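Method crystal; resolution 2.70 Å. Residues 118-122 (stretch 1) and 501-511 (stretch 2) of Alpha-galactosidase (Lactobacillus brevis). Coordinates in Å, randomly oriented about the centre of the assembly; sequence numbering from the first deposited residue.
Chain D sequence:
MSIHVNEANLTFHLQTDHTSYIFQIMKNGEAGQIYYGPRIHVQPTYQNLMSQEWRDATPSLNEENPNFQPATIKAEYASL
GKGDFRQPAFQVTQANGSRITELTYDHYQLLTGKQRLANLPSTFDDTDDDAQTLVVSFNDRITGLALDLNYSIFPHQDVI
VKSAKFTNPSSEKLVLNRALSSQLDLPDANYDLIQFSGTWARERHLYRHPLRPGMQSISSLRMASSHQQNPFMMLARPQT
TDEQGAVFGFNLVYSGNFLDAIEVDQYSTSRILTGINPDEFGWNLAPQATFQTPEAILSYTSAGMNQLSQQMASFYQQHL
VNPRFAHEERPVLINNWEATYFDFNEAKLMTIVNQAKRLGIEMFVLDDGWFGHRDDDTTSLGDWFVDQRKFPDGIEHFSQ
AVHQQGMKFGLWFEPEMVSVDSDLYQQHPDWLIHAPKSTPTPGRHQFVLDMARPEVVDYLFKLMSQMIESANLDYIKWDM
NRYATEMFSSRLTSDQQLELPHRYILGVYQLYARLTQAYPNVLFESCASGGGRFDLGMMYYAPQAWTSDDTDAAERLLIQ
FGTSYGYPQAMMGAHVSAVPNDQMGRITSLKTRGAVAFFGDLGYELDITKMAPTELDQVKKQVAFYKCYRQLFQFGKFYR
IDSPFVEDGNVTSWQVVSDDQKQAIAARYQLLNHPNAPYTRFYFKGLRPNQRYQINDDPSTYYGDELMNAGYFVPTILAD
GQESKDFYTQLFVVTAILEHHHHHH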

# COMPACT_ATOMS: atom_id res chain seq x y z
N ALA D 118 5.65 -17.78 43.98
CA ALA D 118 6.46 -18.68 44.77
C ALA D 118 7.62 -19.22 43.95
O ALA D 118 8.78 -19.07 44.35
CB ALA D 118 5.62 -19.81 45.35
N ASN D 119 7.32 -19.83 42.81
CA ASN D 119 8.37 -20.53 42.07
C ASN D 119 8.70 -20.00 40.68
O ASN D 119 9.54 -20.57 39.99
CB ASN D 119 8.04 -22.01 41.96
CG ASN D 119 7.85 -22.65 43.30
OD1 ASN D 119 6.78 -23.20 43.59
ND2 ASN D 119 8.88 -22.56 44.15
N LEU D 120 8.03 -18.92 40.27
CA LEU D 120 8.23 -18.34 38.95
C LEU D 120 8.80 -16.93 39.05
O LEU D 120 8.49 -16.20 39.98
CB LEU D 120 6.89 -18.26 38.22
CG LEU D 120 6.32 -19.51 37.58
CD1 LEU D 120 4.85 -19.30 37.22
CD2 LEU D 120 7.14 -19.88 36.36
N PRO D 121 9.63 -16.54 38.07
CA PRO D 121 10.04 -15.14 37.94
C PRO D 121 8.78 -14.30 37.82
O PRO D 121 7.82 -14.76 37.20
CB PRO D 121 10.79 -15.11 36.61
CG PRO D 121 10.36 -16.37 35.88
CD PRO D 121 10.05 -17.37 36.93
N SER D 122 8.76 -13.12 38.41
CA SER D 122 7.51 -12.38 38.49
C SER D 122 7.71 -10.95 38.97
O SER D 122 8.83 -10.51 39.24
CB SER D 122 6.54 -13.09 39.43
OG SER D 122 7.13 -13.29 40.71
N PRO D 501 7.68 -29.90 29.15
CA PRO D 501 8.19 -28.58 28.79
C PRO D 501 8.09 -27.59 29.94
O PRO D 501 9.09 -26.97 30.27
CB PRO D 501 7.32 -28.18 27.61
CG PRO D 501 7.01 -29.48 26.95
CD PRO D 501 6.80 -30.44 28.09
N HIS D 502 6.93 -27.43 30.55
CA HIS D 502 6.82 -26.45 31.62
C HIS D 502 7.67 -26.81 32.84
O HIS D 502 8.23 -25.93 33.51
CB HIS D 502 5.38 -26.24 32.05
CG HIS D 502 5.21 -25.13 33.03
ND1 HIS D 502 4.63 -25.32 34.26
CD2 HIS D 502 5.56 -23.83 32.97
CE1 HIS D 502 4.61 -24.17 34.91
NE2 HIS D 502 5.17 -23.25 34.15
N ARG D 503 7.77 -28.10 33.14
CA ARG D 503 8.51 -28.54 34.30
C ARG D 503 9.99 -28.27 34.08
O ARG D 503 10.69 -27.81 34.98
CB ARG D 503 8.25 -30.01 34.60
CG ARG D 503 6.95 -30.27 35.33
CD ARG D 503 6.69 -31.75 35.51
NE ARG D 503 5.46 -31.98 36.27
CZ ARG D 503 5.41 -32.01 37.60
NH1 ARG D 503 6.52 -31.83 38.31
NH2 ARG D 503 4.25 -32.22 38.21
N TYR D 504 10.45 -28.57 32.87
CA TYR D 504 11.84 -28.34 32.53
C TYR D 504 12.17 -26.87 32.78
O TYR D 504 13.21 -26.53 33.35
CB TYR D 504 12.07 -28.70 31.07
CG TYR D 504 13.41 -28.27 30.51
CD1 TYR D 504 13.70 -26.94 30.30
CD2 TYR D 504 14.38 -29.21 30.18
CE1 TYR D 504 14.90 -26.54 29.78
CE2 TYR D 504 15.58 -28.84 29.67
CZ TYR D 504 15.85 -27.50 29.47
OH TYR D 504 17.06 -27.11 28.94
N ILE D 505 11.26 -26.00 32.37
CA ILE D 505 11.45 -24.59 32.59
C ILE D 505 11.48 -24.25 34.10
O ILE D 505 12.40 -23.59 34.58
CB ILE D 505 10.50 -23.75 31.67
CG1 ILE D 505 11.33 -23.07 30.58
CG2 ILE D 505 9.66 -22.74 32.43
CD1 ILE D 505 12.62 -22.48 31.11
N LEU D 506 10.51 -24.75 34.86
CA LEU D 506 10.54 -24.56 36.30
C LEU D 506 11.89 -25.00 36.88
O LEU D 506 12.43 -24.36 37.77
CB LEU D 506 9.39 -25.31 36.97
CG LEU D 506 7.99 -24.83 36.57
CD1 LEU D 506 6.91 -25.65 37.25
CD2 LEU D 506 7.80 -23.34 36.86
N GLY D 507 12.43 -26.09 36.35
CA GLY D 507 13.74 -26.56 36.74
C GLY D 507 14.85 -25.53 36.55
O GLY D 507 15.69 -25.31 37.45
N VAL D 508 14.88 -24.91 35.36
CA VAL D 508 15.85 -23.88 35.07
C VAL D 508 15.65 -22.78 36.11
O VAL D 508 16.61 -22.36 36.75
CB VAL D 508 15.76 -23.37 33.59
CG1 VAL D 508 16.46 -22.00 33.39
CG2 VAL D 508 16.37 -24.38 32.65
N TYR D 509 14.42 -22.35 36.34
CA TYR D 509 14.21 -21.32 37.35
C TYR D 509 14.72 -21.77 38.71
O TYR D 509 15.42 -21.03 39.41
CB TYR D 509 12.75 -20.88 37.44
CG TYR D 509 12.26 -20.22 36.19
CD1 TYR D 509 13.13 -19.48 35.39
CD2 TYR D 509 10.95 -20.32 35.80
CE1 TYR D 509 12.70 -18.86 34.25
CE2 TYR D 509 10.50 -19.70 34.64
CZ TYR D 509 11.39 -18.97 33.86
OH TYR D 509 10.96 -18.35 32.71
N GLN D 510 14.39 -23.00 39.09
CA GLN D 510 14.93 -23.59 40.31
C GLN D 510 16.43 -23.32 40.40
O GLN D 510 16.93 -22.86 41.43
CB GLN D 510 14.66 -25.10 40.35
CG GLN D 510 13.36 -25.52 41.05
CD GLN D 510 13.26 -24.92 42.45
OE1 GLN D 510 13.94 -25.37 43.40
NE2 GLN D 510 12.44 -23.87 42.58
N LEU D 511 17.15 -23.61 39.33
CA LEU D 511 18.60 -23.50 39.37
C LEU D 511 19.06 -22.05 39.49
O LEU D 511 20.00 -21.74 40.22
CB LEU D 511 19.23 -24.13 38.13
CG LEU D 511 20.54 -24.89 38.34
CD1 LEU D 511 21.27 -24.98 37.03
CD2 LEU D 511 21.41 -24.25 39.39

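A short, irregular segment, 118-122, lies against one side of a helix, 501-511, that comes nearly four hundred residues later in the same chain. The helix runs through the whole of its stretch and beyond it at both ends, held by regular i to i+4 backbone bonds such as Y509 N to I505 O at 3.0 Å and Q510 N to L506 O at 2.7 Å. With its backbone groups so engaged, it presents side chains to the loop, and no hydrogen bond crosses between the two stretches. The contact is small, 272 Å² with both sides summed, and rests on the fit of apolar shapes. The closest pair of CA atoms across the stretches is L120 CA and Y509 CA, 6.9 Å apart.

Y509 is the centre of the arrangement and the residue most covered by the other stretch. Its CA-to-CB bond points toward the loop, and its ring offers a broad, flat surface on which P121 settles. The proline CD atom sits over one face, 3.4 Å from the centroid of the Y509 ring and 20° off the ring normal; its closest single approach is P121 CD to Y509 CD2, 3.3 Å. This is a CH-pi contact. Proline suits it well, because the CD methylene is bonded to the ring nitrogen, which leaves its C-H groups somewhat polarised and attractive to the electron-rich face of an aromatic ring. The compact pyrrolidine can also lie close to a flat surface without a long flexible chain having to be ordered. The tyrosine hydroxyl is hydrogen-bonded elsewhere in the structure, so the residue combines an apolar surface here with a satisfied polar end.

L120 supplies the bump that fills the neighbouring hollow. Its CA-to-CB bond points sideways, but the m,t rotamer brings the end of the chain nearer the helix. There CD2 enters a pocket lined by L506, Y509 and H502, residues whose spacings of four and three place them along the same side of a helix. L120 CD2 lies 3.6 Å from L506 CD2, a methyl-to-methyl contact, and 3.8 Å from Y509 CE2, which it meets obliquely. H502 adds a more distant wall. L506 likewise starts sideways and, through its own m,t rotamer, reaches in to meet its partner. A branched leucine suits L120, whose terminal methyl fills the space between its neighbours; L506 meets it with a methyl of its own, and the gain comes from dispersion and from the exclusion of water.

At the margin the fit loosens. N119 is exposed, and its CA-to-CB bond points toward the helix; it approaches Y509 with its backbone and Q510 with its side chain: N119 O is 4.1 Å from Y509 CB, and N119 ND2 is 4.1 Å from Q510 NE2. These are contacts of proximity only, and polar amides are at home where the apolar packing gives way to solvent. Within the loop, a weak hydrogen bond from S122 OG to L120 O, 3.3 Å, spans P121, linking the residues that flank the proline.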